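Local coordinates for protein 4-alpha-glucanotransferase (Streptococcus agalactiae, PDB 6M6T) that is an amylomaltase (disproportionating enzyme), a TIM-barrel 4-alpha-glucanotransferase whose pockets hold bound glycans, at residues 50-55 with 66-71; 55-60 with 468-473; 395-400 with 459-464. One frame throughout, in Å; residues are numbered along the deposited sequence.

Contact 1 of 3, residues 50-55 with 66-71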
loop_
_atom_site.group_PDB
_atom_site.type_symbol
_atom_site.label_atom_id
_atom_site.label_comp_id
_atom_site.label_asym_id
_atom_site.label_seq_id
_atom_site.Cartn_x
_atom_site.Cartn_y
_atom_site.Cartn_z
ATOM N N THR A 50 -1.388 6.116 -0.571
ATOM C CA THR A 50 -1.636 7.001 -1.688
ATOM C C THR A 50 -3.130 7.081 -1.991
ATOM O O THR A 50 -3.958 6.349 -1.431
ATOM C CB THR A 50 -0.870 6.540 -2.925
ATOM O OG1 THR A 50 -1.081 5.135 -3.115
ATOM C CG2 THR A 50 0.637 6.854 -2.785
ATOM N N THR A 51 -3.455 7.986 -2.917
ATOM C CA THR A 51 -4.831 8.254 -3.311
ATOM C C THR A 51 -5.371 7.120 -4.179
ATOM O O THR A 51 -4.613 6.393 -4.827
ATOM C CB THR A 51 -4.894 9.580 -4.068
ATOM O OG1 THR A 51 -4.088 9.476 -5.251
ATOM C CG2 THR A 51 -4.361 10.732 -3.199
ATOM N N THR A 52 -6.694 6.965 -4.190
ATOM C CA THR A 52 -7.323 5.852 -4.877
ATOM C C THR A 52 -8.301 6.341 -5.937
ATOM O O THR A 52 -8.820 7.459 -5.871
ATOM C CB THR A 52 -8.061 4.959 -3.897
ATOM O OG1 THR A 52 -9.255 5.633 -3.479
ATOM C CG2 THR A 52 -7.201 4.686 -2.691
ATOM N N SER A 53 -8.593 5.438 -6.880
ATOM C CA SER A 53 -9.441 5.609 -8.053
ATOM C C SER A 53 -10.658 4.692 -7.946
ATOM O O SER A 53 -10.992 4.200 -6.864
ATOM C CB SER A 53 -8.644 5.322 -9.329
ATOM O OG SER A 53 -9.233 5.947 -10.459
ATOM N N PHE A 54 -11.376 4.533 -9.059
ATOM C CA PHE A 54 -12.381 3.480 -9.146
ATOM C C PHE A 54 -11.722 2.127 -8.882
ATOM O O PHE A 54 -10.596 1.865 -9.318
ATOM C CB PHE A 54 -13.067 3.497 -10.529
ATOM C CG PHE A 54 -14.024 2.343 -10.755
ATOM C CD1 PHE A 54 -15.333 2.408 -10.300
ATOM C CD2 PHE A 54 -13.608 1.181 -11.410
ATOM C CE1 PHE A 54 -16.210 1.338 -10.490
ATOM C CE2 PHE A 54 -14.483 0.107 -11.604
ATOM C CZ PHE A 54 -15.781 0.185 -11.142
ATOM N N GLY A 55 -12.419 1.264 -8.145
ATOM C CA GLY A 55 -11.869 -0.016 -7.741
ATOM C C GLY A 55 -11.168 -0.008 -6.398
ATOM O O GLY A 55 -11.020 -1.075 -5.783
ATOM N N ALA A 66 0.973 11.520 -2.762
ATOM C CA ALA A 66 -0.137 12.222 -2.133
ATOM C C ALA A 66 -0.833 11.304 -1.143
ATOM O O ALA A 66 -0.845 10.076 -1.308
ATOM C CB ALA A 66 -1.139 12.725 -3.170
ATOM N N GLY A 67 -1.406 11.911 -0.107
ATOM C CA GLY A 67 -2.106 11.145 0.908
ATOM C C GLY A 67 -3.538 10.852 0.512
ATOM O O GLY A 67 -4.266 11.745 0.069
ATOM N N ASN A 68 -3.948 9.598 0.669
ATOM C CA ASN A 68 -5.356 9.255 0.491
ATOM C C ASN A 68 -6.203 10.032 1.484
ATOM O O ASN A 68 -6.124 9.808 2.696
ATOM C CB ASN A 68 -5.595 7.755 0.671
ATOM C CG ASN A 68 -7.068 7.406 0.807
ATOM O OD1 ASN A 68 -7.941 8.131 0.331
ATOM N ND2 ASN A 68 -7.346 6.287 1.460
ATOM N N THR A 69 -7.041 10.928 0.988
ATOM C CA THR A 69 -7.719 11.814 1.918
ATOM C C THR A 69 -8.802 11.119 2.729
ATOM O O THR A 69 -9.257 11.689 3.725
ATOM C CB THR A 69 -8.322 12.981 1.167
ATOM O OG1 THR A 69 -8.436 14.073 2.068
ATOM C CG2 THR A 69 -9.713 12.602 0.612
ATOM N N HIS A 70 -9.222 9.914 2.342
ATOM C CA HIS A 70 -10.243 9.218 3.116
ATOM C C HIS A 70 -9.777 8.894 4.528
ATOM O O HIS A 70 -10.606 8.634 5.402
ATOM C CB HIS A 70 -10.659 7.933 2.406
ATOM C CG HIS A 70 -11.409 8.168 1.136
ATOM N ND1 HIS A 70 -11.820 7.141 0.314
ATOM C CD2 HIS A 70 -11.830 9.315 0.552
ATOM C CE1 HIS A 70 -12.460 7.646 -0.727
ATOM N NE2 HIS A 70 -12.477 8.963 -0.608
ATOM N N LEU A 71 -8.477 8.897 4.771
ATOM C CA LEU A 71 -7.942 8.482 6.053
ATOM C C LEU A 71 -7.826 9.633 7.036
ATOM O O LEU A 71 -7.443 9.398 8.187
ATOM C CB LEU A 71 -6.573 7.812 5.866
ATOM C CG LEU A 71 -6.535 6.707 4.816
ATOM C CD1 LEU A 71 -5.252 5.892 4.923
ATOM C CD2 LEU A 71 -7.749 5.821 4.961
#

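Contact 2 of 3, residues 55-60 with 468-473. With AC1 (4,6-dideoxy-4-{[(1S,4R,5S,6S)-4,5,6-trihydroxy-3-(hydroxymethyl)cyclohex-2-en-1-yl]amino}-alpha-D-glucopyranose), chain I; ASO (1,5-anhydro-D-glucitol), chain B.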
loop_
_atom_site.group_PDB
_atom_site.type_symbol
_atom_site.label_atom_id
_atom_site.label_comp_id
_atom_site.label_asym_id
_atom_site.label_seq_id
_atom_site.Cartn_x
_atom_site.Cartn_y
_atom_site.Cartn_z
ATOM N N GLY A 55 -12.419 1.264 -8.145
ATOM C CA GLY A 55 -11.869 -0.016 -7.741
ATOM C C GLY A 55 -11.168 -0.008 -6.398
ATOM O O GLY A 55 -11.020 -1.075 -5.783
ATOM N N ASP A 56 -10.714 1.165 -5.951
ATOM C CA ASP A 56 -10.250 1.441 -4.595
ATOM C C ASP A 56 -8.866 0.845 -4.294
ATOM O O ASP A 56 -8.459 0.758 -3.126
ATOM C CB ASP A 56 -11.308 0.989 -3.570
ATOM C CG ASP A 56 -12.717 1.522 -3.917
ATOM O OD1 ASP A 56 -12.816 2.726 -4.277
ATOM O OD2 ASP A 56 -13.714 0.753 -3.830
ATOM N N SER A 57 -8.118 0.485 -5.335
ATOM C CA SER A 57 -6.746 0.017 -5.202
ATOM C C SER A 57 -5.798 1.173 -4.913
ATOM O O SER A 57 -5.869 2.209 -5.583
ATOM C CB SER A 57 -6.326 -0.701 -6.487
ATOM O OG SER A 57 -4.919 -0.759 -6.619
ATOM N N PRO A 58 -4.907 1.055 -3.922
ATOM C CA PRO A 58 -3.847 2.047 -3.724
ATOM C C PRO A 58 -2.621 1.843 -4.606
ATOM O O PRO A 58 -1.684 2.642 -4.525
ATOM C CB PRO A 58 -3.495 1.869 -2.241
ATOM C CG PRO A 58 -3.797 0.435 -1.950
ATOM C CD PRO A 58 -4.977 0.077 -2.812
ATOM N N TYR A 59 -2.591 0.801 -5.438
ATOM C CA TYR A 59 -1.496 0.553 -6.365
ATOM C C TYR A 59 -1.799 1.075 -7.778
ATOM O O TYR A 59 -1.164 0.633 -8.752
ATOM C CB TYR A 59 -1.176 -0.945 -6.385
ATOM C CG TYR A 59 -0.795 -1.505 -5.025
ATOM C CD1 TYR A 59 -1.771 -1.903 -4.108
ATOM C CD2 TYR A 59 0.549 -1.633 -4.654
ATOM C CE1 TYR A 59 -1.410 -2.422 -2.845
ATOM C CE2 TYR A 59 0.921 -2.144 -3.403
ATOM C CZ TYR A 59 -0.056 -2.540 -2.498
ATOM O OH TYR A 59 0.327 -3.047 -1.260
ATOM N N GLN A 60 -2.795 1.973 -7.905
ATOM C CA GLN A 60 -3.170 2.656 -9.150
ATOM C C GLN A 60 -3.638 4.064 -8.758
ATOM O O GLN A 60 -4.836 4.349 -8.671
ATOM C CB GLN A 60 -4.269 1.880 -9.877
ATOM C CG GLN A 60 -4.627 2.364 -11.247
ATOM C CD GLN A 60 -5.598 1.430 -11.916
ATOM O OE1 GLN A 60 -5.462 0.213 -11.801
ATOM N NE2 GLN A 60 -6.592 1.985 -12.612
ATOM N N GLY A 468 -15.467 -6.077 -4.901
ATOM C CA GLY A 468 -15.339 -6.344 -3.476
ATOM C C GLY A 468 -13.941 -6.583 -2.945
ATOM O O GLY A 468 -13.648 -7.658 -2.401
ATOM N N ASN A 469 -13.083 -5.572 -3.077
ATOM C CA ASN A 469 -11.687 -5.646 -2.676
ATOM C C ASN A 469 -11.358 -4.422 -1.834
ATOM O O ASN A 469 -11.888 -3.337 -2.076
ATOM C CB ASN A 469 -10.734 -5.712 -3.910
ATOM C CG ASN A 469 -10.667 -7.105 -4.548
ATOM O OD1 ASN A 469 -10.359 -8.092 -3.889
ATOM N ND2 ASN A 469 -10.957 -7.179 -5.833
ATOM N N TRP A 470 -10.456 -4.600 -0.861
ATOM C CA TRP A 470 -10.006 -3.540 0.044
ATOM C C TRP A 470 -11.118 -3.091 0.988
ATOM O O TRP A 470 -11.142 -1.945 1.448
ATOM C CB TRP A 470 -9.433 -2.340 -0.722
ATOM C CG TRP A 470 -8.691 -2.733 -1.983
ATOM C CD1 TRP A 470 -9.165 -2.663 -3.265
ATOM C CD2 TRP A 470 -7.356 -3.259 -2.085
ATOM N NE1 TRP A 470 -8.218 -3.113 -4.151
ATOM C CE2 TRP A 470 -7.098 -3.483 -3.455
ATOM C CE3 TRP A 470 -6.360 -3.565 -1.155
ATOM C CZ2 TRP A 470 -5.878 -3.999 -3.918
ATOM C CZ3 TRP A 470 -5.146 -4.077 -1.617
ATOM C CH2 TRP A 470 -4.920 -4.290 -2.983
ATOM N N GLN A 471 -12.032 -4.000 1.305
ATOM C CA GLN A 471 -13.213 -3.651 2.063
ATOM C C GLN A 471 -13.213 -4.178 3.484
ATOM O O GLN A 471 -14.138 -3.860 4.239
ATOM C CB GLN A 471 -14.463 -4.172 1.356
ATOM C CG GLN A 471 -14.995 -3.234 0.335
ATOM C CD GLN A 471 -15.849 -3.959 -0.644
ATOM O OE1 GLN A 471 -16.236 -5.109 -0.397
ATOM N NE2 GLN A 471 -16.136 -3.319 -1.778
ATOM N N TRP A 472 -12.233 -4.983 3.875
ATOM C CA TRP A 472 -12.287 -5.559 5.214
ATOM C C TRP A 472 -12.025 -4.500 6.278
ATOM O O TRP A 472 -11.062 -3.731 6.195
ATOM C CB TRP A 472 -11.284 -6.690 5.361
ATOM C CG TRP A 472 -11.442 -7.396 6.655
ATOM C CD1 TRP A 472 -12.465 -8.225 7.018
ATOM C CD2 TRP A 472 -10.559 -7.332 7.775
ATOM N NE1 TRP A 472 -12.263 -8.695 8.293
ATOM C CE2 TRP A 472 -11.102 -8.158 8.783
ATOM C CE3 TRP A 472 -9.360 -6.655 8.028
ATOM C CZ2 TRP A 472 -10.491 -8.322 10.017
ATOM C CZ3 TRP A 472 -8.762 -6.815 9.256
ATOM C CH2 TRP A 472 -9.324 -7.648 10.233
ATOM N N ARG A 473 -12.893 -4.458 7.276
ATOM C CA ARG A 473 -12.620 -3.747 8.511
ATOM C C ARG A 473 -12.785 -4.726 9.667
ATOM O O ARG A 473 -13.423 -5.774 9.537
ATOM C CB ARG A 473 -13.537 -2.519 8.661
ATOM C CG ARG A 473 -13.239 -1.419 7.642
ATOM C CD ARG A 473 -14.191 -0.252 7.753
ATOM N NE ARG A 473 -13.944 0.537 8.955
ATOM C CZ ARG A 473 -14.890 1.164 9.657
ATOM N NH1 ARG A 473 -16.162 1.114 9.274
ATOM N NH2 ARG A 473 -14.561 1.846 10.743
HETATM C C1 AC1 I . -3.097 -4.775 -7.950
HETATM O O2 AC1 I . -4.015 -7.035 -8.285
HETATM C C2 AC1 I . -4.312 -5.627 -8.367
HETATM C C4A AC1 I . -7.893 -2.651 -14.066
HETATM C C3 AC1 I . -4.782 -5.300 -9.754
HETATM O O3 AC1 I . -5.916 -6.124 -9.971
HETATM C C4 AC1 I . -5.129 -3.793 -9.832
HETATM N N4A AC1 I . -5.740 -3.301 -11.105
HETATM C C5 AC1 I . -3.812 -3.084 -9.568
HETATM O O5 AC1 I . -3.382 -3.365 -8.218
HETATM C C6 AC1 I . -4.003 -1.580 -9.742
HETATM C C1B AC1 I . -7.224 -3.295 -11.229
HETATM C C2B AC1 I . -7.594 -4.327 -12.282
HETATM O O2B AC1 I . -7.034 -5.599 -11.945
HETATM C C3B AC1 I . -7.023 -3.840 -13.624
HETATM O O3B AC1 I . -7.057 -4.893 -14.612
HETATM O O4 AC1 I . -7.401 -2.021 -15.287
HETATM C C5B AC1 I . -8.031 -1.719 -13.017
HETATM C C7B AC1 I . -7.735 -2.045 -11.662
HETATM C C6B AC1 I . -8.581 -0.332 -13.428
HETATM O O6B AC1 I . -8.428 -0.137 -14.851
HETATM C C1 ASO B . 1.897 -4.969 -6.499
HETATM C C2 ASO B . 0.680 -5.447 -5.679
HETATM C C3 ASO B . -0.415 -5.972 -6.624
HETATM C C4 ASO B . -0.802 -4.833 -7.585
HETATM C C5 ASO B . 0.416 -4.360 -8.330
HETATM C C6 ASO B . 0.059 -3.078 -9.079
HETATM O O2 ASO B . 1.059 -6.455 -4.734
HETATM O O3 ASO B . -1.577 -6.422 -5.845
HETATM O O4 ASO B . -1.828 -5.244 -8.521
HETATM O O5 ASO B . 1.439 -3.954 -7.416
HETATM O O6 ASO B . 1.190 -2.188 -9.082
#

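Contact 3 of 3, residues 395-400 with 459-464. With AC1 (4,6-dideoxy-4-{[(1S,4R,5S,6S)-4,5,6-trihydroxy-3-(hydroxymethyl)cyclohex-2-en-1-yl]amino}-alpha-D-glucopyranose), chain I; ASO (1,5-anhydro-D-glucitol), chain B; AC1 (4,6-dideoxy-4-{[(1S,4R,5S,6S)-4,5,6-trihydroxy-3-(hydroxymethyl)cyclohex-2-en-1-yl]amino}-alpha-D-glucopyranose), chain J.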
loop_
_atom_site.group_PDB
_atom_site.type_symbol
_atom_site.label_atom_id
_atom_site.label_comp_id
_atom_site.label_asym_id
_atom_site.label_seq_id
_atom_site.Cartn_x
_atom_site.Cartn_y
_atom_site.Cartn_z
ATOM N N THR A 395 -0.109 -12.708 2.348
ATOM C CA THR A 395 -0.180 -11.267 2.282
ATOM C C THR A 395 -1.570 -10.854 1.805
ATOM O O THR A 395 -2.458 -11.687 1.596
ATOM C CB THR A 395 0.939 -10.704 1.406
ATOM O OG1 THR A 395 1.065 -9.294 1.669
ATOM C CG2 THR A 395 0.667 -10.960 -0.086
ATOM N N HIS A 396 -1.756 -9.542 1.674
ATOM C CA HIS A 396 -3.061 -8.984 1.380
ATOM C C HIS A 396 -3.613 -9.448 0.044
ATOM O O HIS A 396 -4.806 -9.248 -0.211
ATOM C CB HIS A 396 -2.978 -7.465 1.410
ATOM C CG HIS A 396 -2.047 -6.888 0.390
ATOM N ND1 HIS A 396 -0.717 -6.643 0.650
ATOM C CD2 HIS A 396 -2.257 -6.495 -0.887
ATOM C CE1 HIS A 396 -0.146 -6.129 -0.424
ATOM N NE2 HIS A 396 -1.060 -6.025 -1.369
ATOM N N ASP A 397 -2.788 -10.062 -0.810
ATOM C CA ASP A 397 -3.248 -10.590 -2.089
ATOM C C ASP A 397 -3.546 -12.082 -2.050
ATOM O O ASP A 397 -4.113 -12.612 -3.010
ATOM C CB ASP A 397 -2.216 -10.296 -3.176
ATOM C CG ASP A 397 -1.719 -8.865 -3.120
ATOM O OD1 ASP A 397 -0.768 -8.625 -2.343
ATOM O OD2 ASP A 397 -2.266 -7.992 -3.845
ATOM N N ASN A 398 -3.204 -12.757 -0.964
ATOM C CA ASN A 398 -3.471 -14.170 -0.782
ATOM C C ASN A 398 -4.744 -14.348 0.019
ATOM O O ASN A 398 -5.244 -13.422 0.650
ATOM C CB ASN A 398 -2.309 -14.845 -0.047
ATOM C CG ASN A 398 -1.050 -14.895 -0.873
ATOM O OD1 ASN A 398 -0.094 -14.150 -0.631
ATOM N ND2 ASN A 398 -1.038 -15.782 -1.852
ATOM N N GLU A 399 -5.240 -15.574 0.023
ATOM C CA GLU A 399 -6.390 -15.889 0.845
ATOM C C GLU A 399 -6.050 -15.716 2.322
ATOM O O GLU A 399 -4.889 -15.723 2.717
ATOM C CB GLU A 399 -6.836 -17.316 0.564
ATOM C CG GLU A 399 -6.887 -17.620 -0.910
ATOM C CD GLU A 399 -6.850 -19.098 -1.205
ATOM O OE1 GLU A 399 -5.723 -19.642 -1.378
ATOM O OE2 GLU A 399 -7.947 -19.710 -1.253
ATOM N N VAL A 400 -7.075 -15.521 3.149
ATOM C CA VAL A 400 -6.856 -15.684 4.575
ATOM C C VAL A 400 -6.613 -17.161 4.838
ATOM O O VAL A 400 -7.097 -18.025 4.093
ATOM C CB VAL A 400 -8.043 -15.157 5.398
ATOM C CG1 VAL A 400 -8.380 -13.728 4.993
ATOM C CG2 VAL A 400 -9.233 -16.088 5.247
ATOM N N ARG A 459 -10.734 -11.743 2.856
ATOM C CA ARG A 459 -9.584 -11.484 2.000
ATOM C C ARG A 459 -9.552 -10.012 1.596
ATOM O O ARG A 459 -10.584 -9.429 1.272
ATOM C CB ARG A 459 -9.659 -12.397 0.767
ATOM C CG ARG A 459 -8.403 -12.498 -0.074
ATOM C CD ARG A 459 -8.659 -13.261 -1.370
ATOM N NE ARG A 459 -7.436 -13.271 -2.167
ATOM C CZ ARG A 459 -7.034 -14.263 -2.955
ATOM N NH1 ARG A 459 -7.771 -15.358 -3.097
ATOM N NH2 ARG A 459 -5.890 -14.151 -3.610
ATOM N N MET A 460 -8.360 -9.400 1.641
ATOM C CA MET A 460 -8.252 -7.970 1.352
ATOM C C MET A 460 -8.258 -7.693 -0.148
ATOM O O MET A 460 -9.035 -6.856 -0.620
ATOM C CB MET A 460 -6.993 -7.394 1.985
ATOM C CG MET A 460 -6.928 -5.903 1.901
ATOM S SD MET A 460 -8.107 -5.096 3.002
ATOM C CE MET A 460 -7.307 -3.495 3.130
ATOM N N ASN A 461 -7.389 -8.373 -0.911
ATOM C CA ASN A 461 -7.406 -8.312 -2.366
ATOM C C ASN A 461 -7.555 -9.711 -2.919
ATOM O O ASN A 461 -7.217 -10.685 -2.250
ATOM C CB ASN A 461 -6.135 -7.698 -2.968
ATOM C CG ASN A 461 -6.340 -7.230 -4.420
ATOM O OD1 ASN A 461 -7.356 -6.606 -4.734
ATOM N ND2 ASN A 461 -5.384 -7.535 -5.304
ATOM N N MET A 462 -8.077 -9.796 -4.141
ATOM C CA MET A 462 -8.079 -11.020 -4.943
ATOM C C MET A 462 -7.640 -10.588 -6.330
ATOM O O MET A 462 -8.447 -10.021 -7.089
ATOM C CB MET A 462 -9.439 -11.711 -4.995
ATOM C CG MET A 462 -9.553 -12.788 -6.098
ATOM S SD MET A 462 -11.068 -13.808 -6.081
ATOM C CE MET A 462 -10.957 -14.589 -4.464
ATOM N N PRO A 463 -6.383 -10.831 -6.697
ATOM C CA PRO A 463 -5.806 -10.147 -7.861
ATOM C C PRO A 463 -6.578 -10.419 -9.139
ATOM O O PRO A 463 -7.115 -11.511 -9.348
ATOM C CB PRO A 463 -4.385 -10.712 -7.932
ATOM C CG PRO A 463 -4.102 -11.160 -6.532
ATOM C CD PRO A 463 -5.400 -11.685 -6.011
ATOM N N ASN A 464 -6.633 -9.386 -9.987
ATOM C CA ASN A 464 -7.218 -9.453 -11.323
ATOM C C ASN A 464 -8.749 -9.489 -11.293
ATOM O O ASN A 464 -9.382 -10.105 -12.156
ATOM C CB ASN A 464 -6.655 -10.647 -12.107
ATOM C CG ASN A 464 -6.631 -10.411 -13.583
ATOM O OD1 ASN A 464 -6.097 -9.402 -14.065
ATOM N ND2 ASN A 464 -7.235 -11.333 -14.324
HETATM C C1 AC1 I . -3.097 -4.775 -7.950
HETATM O O2 AC1 I . -4.015 -7.035 -8.285
HETATM C C2 AC1 I . -4.312 -5.627 -8.367
HETATM C C4A AC1 I . -7.893 -2.651 -14.066
HETATM C C3 AC1 I . -4.782 -5.300 -9.754
HETATM O O3 AC1 I . -5.916 -6.124 -9.971
HETATM C C4 AC1 I . -5.129 -3.793 -9.832
HETATM N N4A AC1 I . -5.740 -3.301 -11.105
HETATM C C5 AC1 I . -3.812 -3.084 -9.568
HETATM O O5 AC1 I . -3.382 -3.365 -8.218
HETATM C C6 AC1 I . -4.003 -1.580 -9.742
HETATM C C1B AC1 I . -7.224 -3.295 -11.229
HETATM C C2B AC1 I . -7.594 -4.327 -12.282
HETATM O O2B AC1 I . -7.034 -5.599 -11.945
HETATM C C3B AC1 I . -7.023 -3.840 -13.624
HETATM O O3B AC1 I . -7.057 -4.893 -14.612
HETATM O O4 AC1 I . -7.401 -2.021 -15.287
HETATM C C5B AC1 I . -8.031 -1.719 -13.017
HETATM C C7B AC1 I . -7.735 -2.045 -11.662
HETATM C C6B AC1 I . -8.581 -0.332 -13.428
HETATM O O6B AC1 I . -8.428 -0.137 -14.851
HETATM C C1 ASO B . 1.897 -4.969 -6.499
HETATM C C2 ASO B . 0.680 -5.447 -5.679
HETATM C C3 ASO B . -0.415 -5.972 -6.624
HETATM C C4 ASO B . -0.802 -4.833 -7.585
HETATM C C5 ASO B . 0.416 -4.360 -8.330
HETATM C C6 ASO B . 0.059 -3.078 -9.079
HETATM O O2 ASO B . 1.059 -6.455 -4.734
HETATM O O3 ASO B . -1.577 -6.422 -5.845
HETATM O O4 ASO B . -1.828 -5.244 -8.521
HETATM O O5 ASO B . 1.439 -3.954 -7.416
HETATM O O6 ASO B . 1.190 -2.188 -9.082
HETATM C C1 AC1 J . 2.019 -16.956 -8.244
HETATM O O2 AC1 J . 1.486 -16.843 -10.609
HETATM C C2 AC1 J . 1.324 -16.164 -9.351
HETATM C C4A AC1 J . 2.876 -9.323 -7.392
HETATM C C3 AC1 J . 1.988 -14.825 -9.478
HETATM O O3 AC1 J . 1.311 -14.129 -10.517
HETATM C C4 AC1 J . 1.874 -14.058 -8.159
HETATM N N4A AC1 J . 2.617 -12.796 -8.200
HETATM C C5 AC1 J . 2.463 -14.860 -7.018
HETATM O O5 AC1 J . 1.899 -16.209 -6.967
HETATM C C6 AC1 J . 2.219 -14.073 -5.713
HETATM C C1B AC1 J . 1.907 -11.661 -8.807
HETATM C C2B AC1 J . 2.970 -10.746 -9.326
HETATM O O2B AC1 J . 3.840 -11.538 -10.135
HETATM C C3B AC1 J . 3.765 -10.224 -8.157
HETATM O O3B AC1 J . 4.848 -9.425 -8.611
HETATM O O4 AC1 J . 3.574 -8.879 -6.210
HETATM C C5B AC1 J . 1.655 -9.951 -7.092
HETATM C C7B AC1 J . 1.161 -11.037 -7.816
HETATM C C6B AC1 J . 0.814 -9.361 -5.980
HETATM O O6B AC1 J . 1.725 -8.773 -5.049
#

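Contact 1 of 3, residues 50-55 with 66-71
Two loop segments meet in a largely buried contact without any conventional hydrogen bond between them; the most directed link is a CA-H...O contact. Thr50 CA lies 3.2 Å from Ala66 O, and the angle at its hydrogen is 167°, so the backbone C-H aims almost straight at the carbonyl. Thr50 O packs against Asn68 CB (3.0 Å). The backbones come closest between Thr51 and Asn68, whose CA atoms are 4.0 Å apart.

Methyl groups pack around this approach. In Thr51, CG2 is anti to the carbonyl carbon and beside the backbone N, which lays the methyl against the 66-71 chain: CG2 meets Gly67 O at 3.4 Å and the CB of Ala66 at 3.8 Å. Thr50 CG2 takes the same rotamer position and sits loosely against Ala66 O, while Thr50 OG1 is hydrogen-bonded to Ser61 OG inside the intervening loop. Thr52 points its methyl at the amide of Asn68, CG2 to CG 4.4 Å.

Asn68 uses its amide within its own segment. With CG anti to the backbone N (chi1 167°), OD1 swings forward and accepts His70 N at 3.0 Å, the N-H arriving 65° above the carbonyl plane. Leu71 N returns to Asn68 O at 3.3 Å, starting a short 3-10 turn. Gln192 of helix 182-208 takes the N-H of Gly67, and His70 packs on helix 105-122.

The contact thus closes the base of the long loop that follows strand 43-45, the second strand of the TIM barrel, and its 66-71 side ends in an Asx turn at Asn68 leading into the 3-10 segment.

Contact 2 of 3, residues 55-60 with 468-473
CH-pi contacts carry this meeting, all made with the indole of Trp470. Pro58 CD stands 4.0 Å from the centroid of the six-membered ring of Trp470 and only 5° off its normal, squarely over the face. On that same face Ser57 CA lies 4.0 Å from the centroid of the five-membered ring of Trp470, displaced toward the rim (29° off the normal). Segment 55-60 is therefore draped along the length of the indole.

Two carbonyl oxygens approach CD1, one over the face and one at the edge. Asp56 O is above the face, 3.5 Å from Trp470 CD1, whereas Gly55 O comes in near the ring plane, also 3.5 Å from Trp470 CD1.

Apolar contact finishes the far end: Tyr59 CE1 touches Trp470 CH2 at 4.0 Å, the two side chains crossing at about a right angle. One face of the Tyr59 ring carries C2 of the bound 1,5-anhydro-D-glucitol.

The hydrogen bonds of Ser57 serve its own loop and the ligand. Ser57 OG, anti to its backbone N (chi1 159°), accepts Tyr59 N at 3.0 Å in an ST turn and donates a weak hydrogen bond to ring oxygen O5 of AC1 (chain I), 3.4 Å from Ser57 OG. Tyr59 OH is hydrogen-bonded to Asp216 OD2, and Tyr59 O to Asn263. Gln60 reaches out extended, so that its OE1 lies 3.1 Å from AC1 (chain I) C6.

This division of labour implies two layers: Ser57, Tyr59 and Gln60 face the glycan, while Trp470 is a second-shell plate backing Ser57 through its CA, Pro58 through CD and Tyr59 through its ring. The indole supplies shape and a broad polarisable face rather than directed bonds.

Contact 3 of 3, residues 395-400 with 459-464
A type I beta turn, Thr395 to Asn398, in the loop following the seventh barrel strand (389-392) belongs to the glycan pocket, and segment 459-464 binds it from alongside. The turn's carbonyls are the anchors. Asn461 N donates to His396 O at 2.8 Å, nearly along the C=O axis (171°). Arg459, extended from CG to NE, runs alongside the Asp397-Glu399 backbone and brings NH2 to Asp397 O at 2.4 Å, close to the guanidinium plane. Its NE turns back to its own segment, donating to a lone pair of Asn461 O at 2.6 Å, so the guanidinium is gripped by carbonyls of both segments. One face lies against the Asn398-Glu399 peptide, the opposite face against Met462 CB. Glu399 brushes past with CG 3.3 Å from Arg459 NH1, its carboxylate being engaged by Asn407.

Pro463 CG packs on Asp397 CB at 3.9 Å. The Asn461 amide and Asp397 carboxylate stand nearly perpendicular (89°), joined by a weak hydrogen bond, ND2 to OD2 3.5 Å. Asn461 ND2 also donates weakly to AC1 (chain I) O2 at 3.3 Å, and Asn464 N binds O3 of that unit weakly. Two donors thus converge on one carboxylate oxygen: besides Asn461 ND2, the O3 hydroxyl of 1,5-anhydro-D-glucitol donates a hydrogen bond to Asp397 OD2 at 2.6 Å.

Overall arrangement
Contact 2 sits between the others, its centre about 10 Å from each, the centres of contacts 1 and 3 being about 19 Å apart. All three join loops that follow strands of the parallel eight-stranded barrel: contact 1 closes on itself after strand 43-45, contact 2 ties that loop to the chain beyond helix 448-451, and contact 3 joins that same late chain to the loop after strand 389-392. Contact 3 is nested within the span closed by contact 2, which shares Gly55 with contact 1. A probable backbone hydrogen bond from Trp470 N to Met460 O links contacts 2 and 3; both touch AC1 (chain I) and 1,5-anhydro-D-glucitol, forming one glycan-binding wall with contact 1 behind.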